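Local coordinates for uncharacterized protein AsqI (Emericella nidulans, PDB 5YY3) that catalyses, as a zinc-dependent cyclopenase of the tyrosinase family, the ring contraction of 4'-methoxycyclopenin to 4'-methoxyviridicatin in aspoquinolone biosynthesis, at residues A551-H555 / H594-D598; L491-I495 / R600-F606; R209-L215 / L324-G329; Q220-R224 / W557-M562. One frame throughout, in Å; residues are numbered along the deposited sequence.

Interaction 1: A551-H555 / H594-D598; sequences AVFRH and HHYHD
The phenyl ring of F553 lies flat against the imidazole of H595, an offset stack with centroids 3.8 Å apart and planes 7° from parallel; F553 CG comes to 3.4 Å from H595 ND1. The same ring face also receives the H595 methylene, CB standing 3.8 Å from the F553 ring centroid in a CH-pi contact. Both segments are irregular loops; the nearest CA pair, F553 and H595, is 7.4 Å apart, and no direct hydrogen bond joins them. F553 has positive backbone angles (phi/psi 50/55) with chi1 t, whereas H595 takes chi1 m with its CB directed toward the other loop. A water bridges the gap, accepting from F553 N at 3.0 Å and lying 2.7 Å from H595 NE2. The edge of F553 points at the face of Y596 (chi1 m), an offset edge-to-face pair with centroids 5.9 Å apart and planes at 72°. H555, chi1 p, completes the group: its CE1 is 3.8 Å from H595 CD2 and its CD2 3.8 Å from Y596 CE2. H555 packs on Y188 and V192 of helix 180-193, and Y596 on V213 and V217 of helix 210-231. The four rings make an aromatic cluster between two loops of the hemocyanin Ig-like region, set against the helices that carry the zinc ligands, with the H555 side chain about 8 Å from those of H186 and H190.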
loop_
_atom_site.group_PDB
_atom_site.type_symbol
_atom_site.label_atom_id
_atom_site.label_comp_id
_atom_site.label_asym_id
_atom_site.label_seq_id
_atom_site.Cartn_x
_atom_site.Cartn_y
_atom_site.Cartn_z
ATOM N N ALA A 551 30.607 -2.975 -34.703
ATOM C CA ALA A 551 29.709 -3.944 -34.066
ATOM C C ALA A 551 28.758 -3.280 -33.059
ATOM O O ALA A 551 29.015 -3.266 -31.860
ATOM C CB ALA A 551 30.523 -5.039 -33.388
ATOM N N VAL A 552 27.652 -2.749 -33.565
ATOM C CA VAL A 552 26.714 -1.961 -32.778
ATOM C C VAL A 552 25.843 -2.834 -31.859
ATOM O O VAL A 552 25.432 -2.389 -30.781
ATOM C CB VAL A 552 25.815 -1.129 -33.713
ATOM C CG1 VAL A 552 24.804 -0.317 -32.933
ATOM C CG2 VAL A 552 26.677 -0.217 -34.574
ATOM N N PHE A 553 25.594 -4.077 -32.280
ATOM C CA PHE A 553 24.748 -5.021 -31.555
ATOM C C PHE A 553 23.412 -4.363 -31.198
ATOM O O PHE A 553 23.009 -4.321 -30.031
ATOM C CB PHE A 553 25.498 -5.559 -30.320
ATOM C CG PHE A 553 24.949 -6.871 -29.800
ATOM C CD1 PHE A 553 23.966 -7.553 -30.506
ATOM C CD2 PHE A 553 25.501 -7.481 -28.677
ATOM C CE1 PHE A 553 23.480 -8.759 -30.056
ATOM C CE2 PHE A 553 25.031 -8.712 -28.231
ATOM C CZ PHE A 553 24.016 -9.348 -28.930
ATOM N N ARG A 554 22.733 -3.841 -32.221
ATOM C CA ARG A 554 21.496 -3.097 -32.016
ATOM C C ARG A 554 20.473 -3.934 -31.258
ATOM O O ARG A 554 19.709 -3.409 -30.451
ATOM C CB ARG A 554 20.919 -2.625 -33.350
ATOM C CG ARG A 554 19.671 -1.744 -33.233
ATOM C CD ARG A 554 19.105 -1.391 -34.606
ATOM N NE ARG A 554 17.735 -0.907 -34.554
ATOM C CZ ARG A 554 17.060 -0.477 -35.618
ATOM N NH1 ARG A 554 17.637 -0.493 -36.815
ATOM N NH2 ARG A 554 15.815 -0.028 -35.491
ATOM N N HIS A 555 20.476 -5.240 -31.512
ATOM C CA HIS A 555 19.539 -6.164 -30.866
ATOM C C HIS A 555 20.107 -6.799 -29.591
ATOM O O HIS A 555 19.565 -7.777 -29.084
ATOM C CB HIS A 555 19.123 -7.260 -31.835
ATOM C CG HIS A 555 20.275 -8.025 -32.419
ATOM N ND1 HIS A 555 21.311 -7.407 -33.091
ATOM C CD2 HIS A 555 20.552 -9.347 -32.433
ATOM C CE1 HIS A 555 22.173 -8.321 -33.495
ATOM N NE2 HIS A 555 21.738 -9.508 -33.111
ATOM N N HIS A 594 26.456 -12.913 -35.987
ATOM C CA HIS A 594 27.782 -13.049 -35.385
ATOM C C HIS A 594 27.865 -12.843 -33.860
ATOM O O HIS A 594 28.930 -13.049 -33.265
ATOM C CB HIS A 594 28.746 -12.070 -36.067
ATOM C CG HIS A 594 28.163 -10.713 -36.310
ATOM N ND1 HIS A 594 27.033 -10.512 -37.080
ATOM C CD2 HIS A 594 28.555 -9.487 -35.892
ATOM C CE1 HIS A 594 26.755 -9.223 -37.120
ATOM N NE2 HIS A 594 27.663 -8.575 -36.412
ATOM N N HIS A 595 26.764 -12.437 -33.230
ATOM C CA HIS A 595 26.766 -12.155 -31.792
ATOM C C HIS A 595 26.398 -13.343 -30.919
ATOM O O HIS A 595 26.522 -13.291 -29.700
ATOM C CB HIS A 595 25.807 -11.016 -31.478
ATOM C CG HIS A 595 26.206 -9.714 -32.087
ATOM N ND1 HIS A 595 27.094 -8.855 -31.477
ATOM C CD2 HIS A 595 25.843 -9.126 -33.252
ATOM C CE1 HIS A 595 27.262 -7.790 -32.246
ATOM N NE2 HIS A 595 26.512 -7.929 -33.327
ATOM N N TYR A 596 25.928 -14.413 -31.533
ATOM C CA TYR A 596 25.360 -15.496 -30.753
ATOM C C TYR A 596 26.169 -16.782 -30.975
ATOM O O TYR A 596 25.653 -17.896 -30.849
ATOM C CB TYR A 596 23.869 -15.664 -31.111
ATOM C CG TYR A 596 22.969 -14.525 -30.603
ATOM C CD1 TYR A 596 23.020 -14.109 -29.270
ATOM C CD2 TYR A 596 22.076 -13.870 -31.458
ATOM C CE1 TYR A 596 22.197 -13.066 -28.790
ATOM C CE2 TYR A 596 21.252 -12.830 -30.994
ATOM C CZ TYR A 596 21.319 -12.432 -29.655
ATOM O OH TYR A 596 20.513 -11.412 -29.174
ATOM N N HIS A 597 27.456 -16.605 -31.274
ATOM C CA HIS A 597 28.363 -17.712 -31.567
ATOM C C HIS A 597 29.217 -18.157 -30.371
ATOM O O HIS A 597 30.203 -17.513 -30.024
ATOM C CB HIS A 597 29.287 -17.331 -32.721
ATOM C CG HIS A 597 30.508 -18.192 -32.817
ATOM N ND1 HIS A 597 30.442 -19.558 -33.010
ATOM C CD2 HIS A 597 31.822 -17.884 -32.736
ATOM C CE1 HIS A 597 31.667 -20.051 -33.046
ATOM N NE2 HIS A 597 32.524 -19.060 -32.885
ATOM N N ASP A 598 28.849 -19.280 -29.765
ATOM C CA ASP A 598 29.563 -19.780 -28.601
ATOM C C ASP A 598 29.702 -21.292 -28.638
ATOM O O ASP A 598 28.708 -22.012 -28.608
ATOM C CB ASP A 598 28.846 -19.358 -27.314
ATOM C CG ASP A 598 29.674 -19.618 -26.059
ATOM O OD1 ASP A 598 30.406 -20.637 -25.990
ATOM O OD2 ASP A 598 29.584 -18.784 -25.132
HETATM O O HOH W 1 26.106 -5.709 -34.755
#

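Interaction 2: L491-I495 / R600-F606; sequences LRLFI and RGMGYPF
Residues 491-495, part of strand 487-497, face an irregular loop, 600-606, with CA separations of 8.1 Å for R492 and Y604 and 8.9 Å for F494 and G603. The loop makes a type II beta turn from G601 to Y604, closed by the hydrogen bond from Y604 N to G601 O (3.2 Å); at G603 (phi/psi 83/7) a CB would jam against the preceding carbonyl. A cis peptide precedes P605, and F606 N hydrogen-bonds to G603 O at 2.9 Å. Strand alternation sends R492 and F494, both chi1 m, toward the loop, while L493 and I495 point away. The strand belongs to the beta-sheet of the hemocyanin Ig-like region, pairing with strands 508-517 and 571-580, so the loop packs across a sheet face. F606, chi1 m, directs its edge at the face of F494: centroids 4.9 Å apart, planes at 72°, F606 CE2 to F494 CG 3.6 Å. F494 CE1 meets P605 CD at 3.9 Å. R492, chi2 and chi3 t, places one guanidinium face over Y604 CD2 and R600 CB; a water accepts from R492 NH1 at 2.8 Å and donates to Y604 O at 2.6 Å. Salt bridges with D598 and D582 hold the guanidinium.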
loop_
_atom_site.group_PDB
_atom_site.type_symbol
_atom_site.label_atom_id
_atom_site.label_comp_id
_atom_site.label_asym_id
_atom_site.label_seq_id
_atom_site.Cartn_x
_atom_site.Cartn_y
_atom_site.Cartn_z
ATOM N N LEU A 491 36.528 -15.790 -20.057
ATOM C CA LEU A 491 35.928 -15.471 -18.761
ATOM C C LEU A 491 34.444 -15.209 -18.963
ATOM O O LEU A 491 34.066 -14.382 -19.800
ATOM C CB LEU A 491 36.599 -14.253 -18.124
ATOM C CG LEU A 491 38.059 -14.388 -17.706
ATOM C CD1 LEU A 491 38.529 -13.091 -17.117
ATOM C CD2 LEU A 491 38.227 -15.520 -16.704
ATOM N N ARG A 492 33.610 -15.914 -18.204
ATOM C CA ARG A 492 32.168 -15.770 -18.324
ATOM C C ARG A 492 31.561 -15.238 -17.033
ATOM O O ARG A 492 31.619 -15.903 -15.991
ATOM C CB ARG A 492 31.529 -17.109 -18.697
ATOM C CG ARG A 492 32.155 -17.749 -19.908
ATOM C CD ARG A 492 31.655 -19.155 -20.093
ATOM N NE ARG A 492 32.220 -19.736 -21.298
ATOM C CZ ARG A 492 31.645 -19.682 -22.488
ATOM N NH1 ARG A 492 30.469 -19.086 -22.625
ATOM N NH2 ARG A 492 32.245 -20.232 -23.534
ATOM N N LEU A 493 30.978 -14.048 -17.110
ATOM C CA LEU A 493 30.443 -13.372 -15.930
ATOM C C LEU A 493 28.908 -13.358 -15.879
ATOM O O LEU A 493 28.240 -12.932 -16.835
ATOM C CB LEU A 493 30.959 -11.932 -15.870
ATOM C CG LEU A 493 30.322 -11.032 -14.808
ATOM C CD1 LEU A 493 30.795 -11.381 -13.425
ATOM C CD2 LEU A 493 30.562 -9.566 -15.111
ATOM N N PHE A 494 28.375 -13.818 -14.747
ATOM C CA PHE A 494 26.951 -13.816 -14.457
ATOM C C PHE A 494 26.680 -13.169 -13.093
ATOM O O PHE A 494 27.533 -13.209 -12.188
ATOM C CB PHE A 494 26.392 -15.243 -14.452
ATOM C CG PHE A 494 26.355 -15.913 -15.809
ATOM C CD1 PHE A 494 27.498 -16.496 -16.347
ATOM C CD2 PHE A 494 25.155 -16.015 -16.516
ATOM C CE1 PHE A 494 27.462 -17.135 -17.582
ATOM C CE2 PHE A 494 25.103 -16.657 -17.750
ATOM C CZ PHE A 494 26.261 -17.222 -18.290
ATOM N N ILE A 495 25.495 -12.576 -12.939
ATOM C CA ILE A 495 25.021 -12.146 -11.626
ATOM C C ILE A 495 23.634 -12.707 -11.346
ATOM O O ILE A 495 22.912 -13.117 -12.254
ATOM C CB ILE A 495 24.969 -10.608 -11.486
ATOM C CG1 ILE A 495 23.886 -10.012 -12.411
ATOM C CG2 ILE A 495 26.376 -9.992 -11.697
ATOM C CD1 ILE A 495 23.767 -8.488 -12.326
ATOM N N ARG A 600 30.102 -23.279 -26.465
ATOM C CA ARG A 600 29.547 -23.927 -25.271
ATOM C C ARG A 600 28.024 -23.884 -25.173
ATOM O O ARG A 600 27.431 -24.565 -24.329
ATOM C CB ARG A 600 30.133 -23.288 -24.013
ATOM C CG ARG A 600 31.569 -23.646 -23.761
ATOM C CD ARG A 600 31.696 -25.146 -23.593
ATOM N NE ARG A 600 32.975 -25.612 -24.114
ATOM C CZ ARG A 600 33.126 -26.242 -25.273
ATOM N NH1 ARG A 600 32.067 -26.513 -26.038
ATOM N NH2 ARG A 600 34.342 -26.615 -25.655
ATOM N N GLY A 601 27.386 -23.093 -26.025
ATOM C CA GLY A 601 25.948 -22.929 -25.942
ATOM C C GLY A 601 25.658 -21.649 -25.185
ATOM O O GLY A 601 26.330 -21.356 -24.190
ATOM N N MET A 602 24.684 -20.877 -25.656
ATOM C CA MET A 602 24.417 -19.576 -25.055
ATOM C C MET A 602 24.021 -19.705 -23.579
ATOM O O MET A 602 23.246 -20.572 -23.192
ATOM C CB MET A 602 23.333 -18.840 -25.838
ATOM C CG MET A 602 23.779 -18.311 -27.215
ATOM S SD MET A 602 25.052 -16.998 -27.322
ATOM C CE MET A 602 24.983 -16.116 -25.744
ATOM N N GLY A 603 24.604 -18.864 -22.742
ATOM C CA GLY A 603 24.296 -18.887 -21.324
ATOM C C GLY A 603 25.038 -19.919 -20.511
ATOM O O GLY A 603 24.746 -20.092 -19.327
ATOM N N TYR A 604 26.001 -20.594 -21.134
ATOM C CA TYR A 604 26.868 -21.542 -20.429
ATOM C C TYR A 604 27.562 -20.860 -19.261
ATOM O O TYR A 604 28.093 -19.760 -19.417
ATOM C CB TYR A 604 27.910 -22.121 -21.381
ATOM C CG TYR A 604 28.796 -23.170 -20.754
ATOM C CD1 TYR A 604 28.396 -24.503 -20.715
ATOM C CD2 TYR A 604 30.028 -22.834 -20.199
ATOM C CE1 TYR A 604 29.193 -25.476 -20.140
ATOM C CE2 TYR A 604 30.837 -23.810 -19.616
ATOM C CZ TYR A 604 30.409 -25.133 -19.598
ATOM O OH TYR A 604 31.199 -26.121 -19.038
ATOM N N PRO A 605 27.624 -21.525 -18.103
ATOM C CA PRO A 605 27.238 -22.909 -17.801
ATOM C C PRO A 605 25.863 -23.066 -17.155
ATOM O O PRO A 605 25.543 -24.132 -16.624
ATOM C CB PRO A 605 28.325 -23.340 -16.822
ATOM C CG PRO A 605 28.576 -22.079 -16.018
ATOM C CD PRO A 605 28.350 -20.913 -16.971
ATOM N N PHE A 606 25.056 -22.016 -17.189
ATOM C CA PHE A 606 23.759 -22.074 -16.531
ATOM C C PHE A 606 22.633 -22.540 -17.445
ATOM O O PHE A 606 21.479 -22.482 -17.060
ATOM C CB PHE A 606 23.406 -20.708 -15.940
ATOM C CG PHE A 606 24.304 -20.305 -14.799
ATOM C CD1 PHE A 606 24.205 -20.940 -13.572
ATOM C CD2 PHE A 606 25.251 -19.304 -14.961
ATOM C CE1 PHE A 606 25.007 -20.574 -12.533
ATOM C CE2 PHE A 606 26.069 -18.939 -13.923
ATOM C CZ PHE A 606 25.942 -19.569 -12.705
HETATM O O HOH W 2 28.470 -17.858 -21.099
#

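Interaction 3: R209-L215 / L324-G329; sequences RHGEVFL and LNFVGG
L324 opens helical segment 324-329 with its side chain, chi1 m and chi2 t, directed toward helix 210-215; its CD2 lies 4.3 Å from L215 CD2, and its CB is 4.2 Å from E212 CG. N325 (chi1 t) reaches over the start of the other helix, where R209 occupies the N-cap position. N325 OD1 accepts from E212 N at 3.1 Å, with an N-H...O angle of 151°, and weakly from G211 N at 3.2 Å and 124°, so an amide from the crossing helix serves first-turn NH groups. A water accepts from N325 N at 3.0 Å and donates to E212 OE2 at 3.1 Å. The segment axes approach to 6.5 Å and cross at +75°, a close glycine-mediated helix crossing within the hemocyanin copper-type domain, whose helix 210-231 also carries the zinc ligand H218. V327, chi1 t, adds CG1 at 4.2 Å from L215 CD2. G328 allows the backbones to meet: its CA makes a CA-H...O contact with G211 O at 3.5 Å, and a CB here would fall 2.0 Å from that oxygen. F214 CD2 sits 3.7 Å from G328 O, while the F214 ring packs against that of H218. G329 gives the shortest CA-CA distance, 3.8 Å to G211, whose CA is 3.3 Å from G329 N and 3.4 Å from N325 O; a CB on G211 would clash with both.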
loop_
_atom_site.group_PDB
_atom_site.type_symbol
_atom_site.label_atom_id
_atom_site.label_comp_id
_atom_site.label_asym_id
_atom_site.label_seq_id
_atom_site.Cartn_x
_atom_site.Cartn_y
_atom_site.Cartn_z
ATOM N N ARG A 209 21.809 -22.410 -34.925
ATOM C CA ARG A 209 21.256 -22.524 -33.577
ATOM C C ARG A 209 20.083 -21.590 -33.280
ATOM O O ARG A 209 20.047 -20.976 -32.219
ATOM C CB ARG A 209 22.379 -22.279 -32.556
ATOM C CG ARG A 209 23.553 -23.253 -32.657
ATOM C CD ARG A 209 23.128 -24.684 -32.298
ATOM N NE ARG A 209 24.177 -25.675 -32.568
ATOM C CZ ARG A 209 24.157 -26.935 -32.130
ATOM N NH1 ARG A 209 23.141 -27.374 -31.391
ATOM N NH2 ARG A 209 25.154 -27.766 -32.426
ATOM N N HIS A 210 19.133 -21.483 -34.206
ATOM C CA HIS A 210 17.950 -20.630 -34.011
ATOM C C HIS A 210 17.214 -20.952 -32.714
ATOM O O HIS A 210 16.814 -20.057 -31.977
ATOM C CB HIS A 210 16.956 -20.762 -35.176
ATOM C CG HIS A 210 17.262 -19.898 -36.361
ATOM N ND1 HIS A 210 16.754 -18.623 -36.504
ATOM C CD2 HIS A 210 17.992 -20.140 -37.474
ATOM C CE1 HIS A 210 17.174 -18.110 -37.645
ATOM N NE2 HIS A 210 17.924 -19.008 -38.256
ATOM N N GLY A 211 17.041 -22.241 -32.444
ATOM C CA GLY A 211 16.228 -22.681 -31.330
ATOM C C GLY A 211 16.892 -22.398 -30.006
ATOM O O GLY A 211 16.236 -22.050 -29.030
ATOM N N GLU A 212 18.206 -22.557 -29.985
ATOM C CA GLU A 212 19.017 -22.285 -28.808
ATOM C C GLU A 212 18.976 -20.816 -28.431
ATOM O O GLU A 212 18.760 -20.462 -27.280
ATOM C CB GLU A 212 20.452 -22.702 -29.072
ATOM C CG GLU A 212 21.173 -23.193 -27.866
ATOM C CD GLU A 212 22.576 -23.590 -28.205
ATOM O OE1 GLU A 212 23.448 -22.691 -28.253
ATOM O OE2 GLU A 212 22.786 -24.795 -28.462
ATOM N N VAL A 213 19.200 -19.972 -29.431
ATOM C CA VAL A 213 19.105 -18.528 -29.300
ATOM C C VAL A 213 17.706 -18.032 -28.878
ATOM O O VAL A 213 17.578 -17.190 -27.988
ATOM C CB VAL A 213 19.506 -17.873 -30.627
ATOM C CG1 VAL A 213 19.066 -16.437 -30.682
ATOM C CG2 VAL A 213 21.016 -17.990 -30.824
ATOM N N PHE A 214 16.672 -18.544 -29.536
ATOM C CA PHE A 214 15.283 -18.239 -29.212
ATOM C C PHE A 214 15.010 -18.444 -27.720
ATOM O O PHE A 214 14.560 -17.537 -27.033
ATOM C CB PHE A 214 14.352 -19.113 -30.076
ATOM C CG PHE A 214 12.915 -19.114 -29.639
ATOM C CD1 PHE A 214 12.063 -18.090 -30.008
ATOM C CD2 PHE A 214 12.406 -20.156 -28.881
ATOM C CE1 PHE A 214 10.734 -18.092 -29.610
ATOM C CE2 PHE A 214 11.074 -20.158 -28.483
ATOM C CZ PHE A 214 10.242 -19.126 -28.848
ATOM N N LEU A 215 15.313 -19.635 -27.225
ATOM C CA LEU A 215 15.052 -19.997 -25.839
ATOM C C LEU A 215 15.901 -19.185 -24.857
ATOM O O LEU A 215 15.419 -18.727 -23.816
ATOM C CB LEU A 215 15.313 -21.493 -25.656
ATOM C CG LEU A 215 14.234 -22.345 -24.992
ATOM C CD1 LEU A 215 12.834 -21.921 -25.426
ATOM C CD2 LEU A 215 14.481 -23.823 -25.320
ATOM N N LEU A 324 18.347 -28.107 -26.379
ATOM C CA LEU A 324 17.763 -26.758 -26.371
ATOM C C LEU A 324 17.478 -26.232 -27.774
ATOM O O LEU A 324 16.451 -25.566 -28.011
ATOM C CB LEU A 324 18.669 -25.778 -25.627
ATOM C CG LEU A 324 18.823 -26.105 -24.143
ATOM C CD1 LEU A 324 19.627 -25.014 -23.433
ATOM C CD2 LEU A 324 17.465 -26.297 -23.503
ATOM N N ASN A 325 18.382 -26.534 -28.699
ATOM C CA ASN A 325 18.205 -26.115 -30.082
ATOM C C ASN A 325 16.952 -26.727 -30.679
ATOM O O ASN A 325 16.227 -26.080 -31.438
ATOM C CB ASN A 325 19.410 -26.499 -30.926
ATOM C CG ASN A 325 19.477 -25.716 -32.212
ATOM O OD1 ASN A 325 19.226 -24.508 -32.224
ATOM N ND2 ASN A 325 19.790 -26.398 -33.312
ATOM N N PHE A 326 16.690 -27.976 -30.323
ATOM C CA PHE A 326 15.539 -28.669 -30.874
ATOM C C PHE A 326 14.264 -28.280 -30.158
ATOM O O PHE A 326 13.260 -27.999 -30.801
ATOM C CB PHE A 326 15.742 -30.187 -30.826
ATOM C CG PHE A 326 16.382 -30.740 -32.065
ATOM C CD1 PHE A 326 15.616 -31.001 -33.205
ATOM C CD2 PHE A 326 17.756 -30.972 -32.115
ATOM C CE1 PHE A 326 16.213 -31.512 -34.371
ATOM C CE2 PHE A 326 18.359 -31.484 -33.276
ATOM C CZ PHE A 326 17.581 -31.755 -34.401
ATOM N N VAL A 327 14.293 -28.264 -28.831
ATOM C CA VAL A 327 13.126 -27.837 -28.075
ATOM C C VAL A 327 12.730 -26.406 -28.462
ATOM O O VAL A 327 11.563 -26.128 -28.718
ATOM C CB VAL A 327 13.367 -27.917 -26.558
ATOM C CG1 VAL A 327 12.194 -27.263 -25.797
ATOM C CG2 VAL A 327 13.548 -29.364 -26.124
ATOM N N GLY A 328 13.712 -25.511 -28.516
ATOM C CA GLY A 328 13.480 -24.135 -28.921
ATOM C C GLY A 328 13.022 -24.049 -30.360
ATOM O O GLY A 328 12.072 -23.320 -30.678
ATOM N N GLY A 329 13.691 -24.801 -31.233
ATOM C CA GLY A 329 13.352 -24.819 -32.645
ATOM C C GLY A 329 11.927 -25.284 -32.923
ATOM O O GLY A 329 11.203 -24.676 -33.710
HETATM O O HOH W 3 21.158 -27.278 -27.734
#

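Interaction 4: Q220-R224 / W557-M562; sequences QMVAR and WPQNLM
M221 is the first residue of helical segment 220-224 to reach the loop. Its side chain, chi1 p, chi2 t and chi3 p, brings CE to 3.7 Å from W557 CZ3, at the indole edge. The backbones remain distant, with CA separations of 8.9 Å for M221 and W557 and 9.0 Å for R224 and M562. One turn on, R224 (chi1 m, chi2 and chi3 t, chi4 -93°) crosses this space. Its guanidinium lies over W557 (chi1 t), planes at 25°, with CZ 3.9 Å from the five-membered ring centroid, a cation-pi stack; R224 CD is 3.4 Å from W557 CE2. R224 NH1 donates to M562 O at 2.9 Å and to a water at 3.0 Å, which donates to L561 O, also at 3.0 Å. The 3-10 segment 559-561 brings L561 O within 3.1 Å of W557 NE1, its donor. In this buried contact, then, the arginine's charge is met by an aromatic face, a carbonyl and a water, joining helix 210-231, which carries the zinc ligand H218, to the Ig-like region.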
loop_
_atom_site.group_PDB
_atom_site.type_symbol
_atom_site.label_atom_id
_atom_site.label_comp_id
_atom_site.label_asym_id
_atom_site.label_seq_id
_atom_site.Cartn_x
_atom_site.Cartn_y
_atom_site.Cartn_z
ATOM N N GLN A 220 16.531 -15.256 -20.762
ATOM C CA GLN A 220 17.412 -14.275 -20.179
ATOM C C GLN A 220 16.606 -12.975 -19.918
ATOM O O GLN A 220 16.783 -12.328 -18.873
ATOM C CB GLN A 220 18.623 -14.101 -21.108
ATOM C CG GLN A 220 19.840 -13.385 -20.599
ATOM C CD GLN A 220 20.594 -14.063 -19.458
ATOM O OE1 GLN A 220 21.479 -13.445 -18.878
ATOM N NE2 GLN A 220 20.254 -15.301 -19.125
ATOM N N MET A 221 15.665 -12.611 -20.797
ATOM C CA MET A 221 14.884 -11.412 -20.475
ATOM C C MET A 221 13.875 -11.679 -19.334
ATOM O O MET A 221 13.623 -10.790 -18.527
ATOM C CB MET A 221 14.177 -10.789 -21.715
ATOM C CG MET A 221 13.518 -11.668 -22.739
ATOM S SD MET A 221 13.235 -10.730 -24.297
ATOM C CE MET A 221 14.898 -10.129 -24.551
ATOM N N VAL A 222 13.350 -12.893 -19.226
ATOM C CA VAL A 222 12.525 -13.270 -18.071
ATOM C C VAL A 222 13.303 -13.198 -16.731
ATOM O O VAL A 222 12.790 -12.662 -15.736
ATOM C CB VAL A 222 11.948 -14.689 -18.272
ATOM C CG1 VAL A 222 11.452 -15.304 -16.948
ATOM C CG2 VAL A 222 10.832 -14.638 -19.319
ATOM N N ALA A 223 14.526 -13.728 -16.691
ATOM C CA ALA A 223 15.341 -13.632 -15.474
ATOM C C ALA A 223 15.566 -12.170 -15.058
ATOM O O ALA A 223 15.479 -11.819 -13.890
ATOM C CB ALA A 223 16.680 -14.342 -15.672
ATOM N N ARG A 224 15.843 -11.309 -16.025
ATOM C CA ARG A 224 15.996 -9.893 -15.749
ATOM C C ARG A 224 14.676 -9.218 -15.295
ATOM O O ARG A 224 14.659 -8.454 -14.318
ATOM C CB ARG A 224 16.558 -9.190 -16.985
ATOM C CG ARG A 224 18.024 -9.529 -17.282
ATOM C CD ARG A 224 18.525 -8.711 -18.461
ATOM N NE ARG A 224 19.932 -8.955 -18.761
ATOM C CZ ARG A 224 20.931 -8.235 -18.265
ATOM N NH1 ARG A 224 20.676 -7.233 -17.431
ATOM N NH2 ARG A 224 22.184 -8.524 -18.579
ATOM N N TRP A 557 21.376 -6.257 -25.383
ATOM C CA TRP A 557 20.710 -5.734 -24.200
ATOM C C TRP A 557 21.066 -4.253 -23.964
ATOM O O TRP A 557 22.228 -3.879 -24.026
ATOM C CB TRP A 557 21.076 -6.568 -22.973
ATOM C CG TRP A 557 20.119 -6.304 -21.885
ATOM C CD1 TRP A 557 20.347 -5.603 -20.731
ATOM C CD2 TRP A 557 18.743 -6.670 -21.875
ATOM N NE1 TRP A 557 19.197 -5.551 -19.983
ATOM C CE2 TRP A 557 18.188 -6.192 -20.668
ATOM C CE3 TRP A 557 17.914 -7.373 -22.767
ATOM C CZ2 TRP A 557 16.839 -6.373 -20.330
ATOM C CZ3 TRP A 557 16.583 -7.577 -22.424
ATOM C CH2 TRP A 557 16.059 -7.072 -21.217
ATOM N N PRO A 558 20.054 -3.404 -23.720
ATOM C CA PRO A 558 20.335 -1.970 -23.527
ATOM C C PRO A 558 21.324 -1.702 -22.364
ATOM O O PRO A 558 21.181 -2.288 -21.286
ATOM C CB PRO A 558 18.948 -1.380 -23.225
ATOM C CG PRO A 558 17.971 -2.366 -23.809
ATOM C CD PRO A 558 18.609 -3.709 -23.668
ATOM N N GLN A 559 22.317 -0.849 -22.594
ATOM C CA GLN A 559 23.309 -0.527 -21.561
ATOM C C GLN A 559 22.660 0.029 -20.273
ATOM O O GLN A 559 23.068 -0.318 -19.161
ATOM C CB GLN A 559 24.336 0.477 -22.113
ATOM C CG GLN A 559 25.463 0.845 -21.144
ATOM C CD GLN A 559 26.223 -0.379 -20.662
ATOM O OE1 GLN A 559 26.857 -1.088 -21.449
ATOM N NE2 GLN A 559 26.144 -0.648 -19.362
ATOM N N ASN A 560 21.634 0.864 -20.432
ATOM C CA ASN A 560 20.932 1.441 -19.293
ATOM C C ASN A 560 20.156 0.421 -18.455
ATOM O O ASN A 560 19.777 0.728 -17.320
ATOM C CB ASN A 560 19.965 2.520 -19.752
ATOM C CG ASN A 560 18.809 1.955 -20.536
ATOM O OD1 ASN A 560 19.012 1.233 -21.504
ATOM N ND2 ASN A 560 17.586 2.279 -20.122
ATOM N N LEU A 561 19.926 -0.781 -18.996
ATOM C CA LEU A 561 19.223 -1.824 -18.249
ATOM C C LEU A 561 20.145 -2.952 -17.833
ATOM O O LEU A 561 19.671 -3.992 -17.378
ATOM C CB LEU A 561 18.065 -2.420 -19.075
ATOM C CG LEU A 561 17.017 -1.453 -19.596
ATOM C CD1 LEU A 561 15.905 -2.213 -20.304
ATOM C CD2 LEU A 561 16.462 -0.611 -18.451
ATOM N N MET A 562 21.454 -2.771 -18.003
ATOM C CA MET A 562 22.395 -3.860 -17.735
ATOM C C MET A 562 22.331 -4.280 -16.288
ATOM O O MET A 562 22.422 -5.462 -15.964
ATOM C CB MET A 562 23.821 -3.456 -18.107
ATOM C CG MET A 562 24.114 -3.590 -19.599
ATOM S SD MET A 562 24.209 -5.316 -20.101
ATOM C CE MET A 562 25.719 -5.809 -19.262
HETATM O O HOH W 4 18.175 -6.246 -16.056
#

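Interactions 3 and 4 both use helix 210-231, at its N-terminal end and its middle respectively, their centres 20 Å apart, with zinc ligand H218 between them. The F214 side chain is about 4 Å from that of H218. Interaction 1 continues into interaction 2 along the 594-606 loop, where D598 OD2 forms a salt bridge with R492 NH1 at 2.7 Å. That loop meets interaction 3 through Y596 CB to V213 CG2 at 3.7 Å and M602 N to E212 OE1 at 3.4 Å. Segments 551-555 and 557-562 adjoin in sequence; between side chains, H555 lies about 8 Å from H186 and H190, and M221, packed on W557, about 5 Å from H186 and H218.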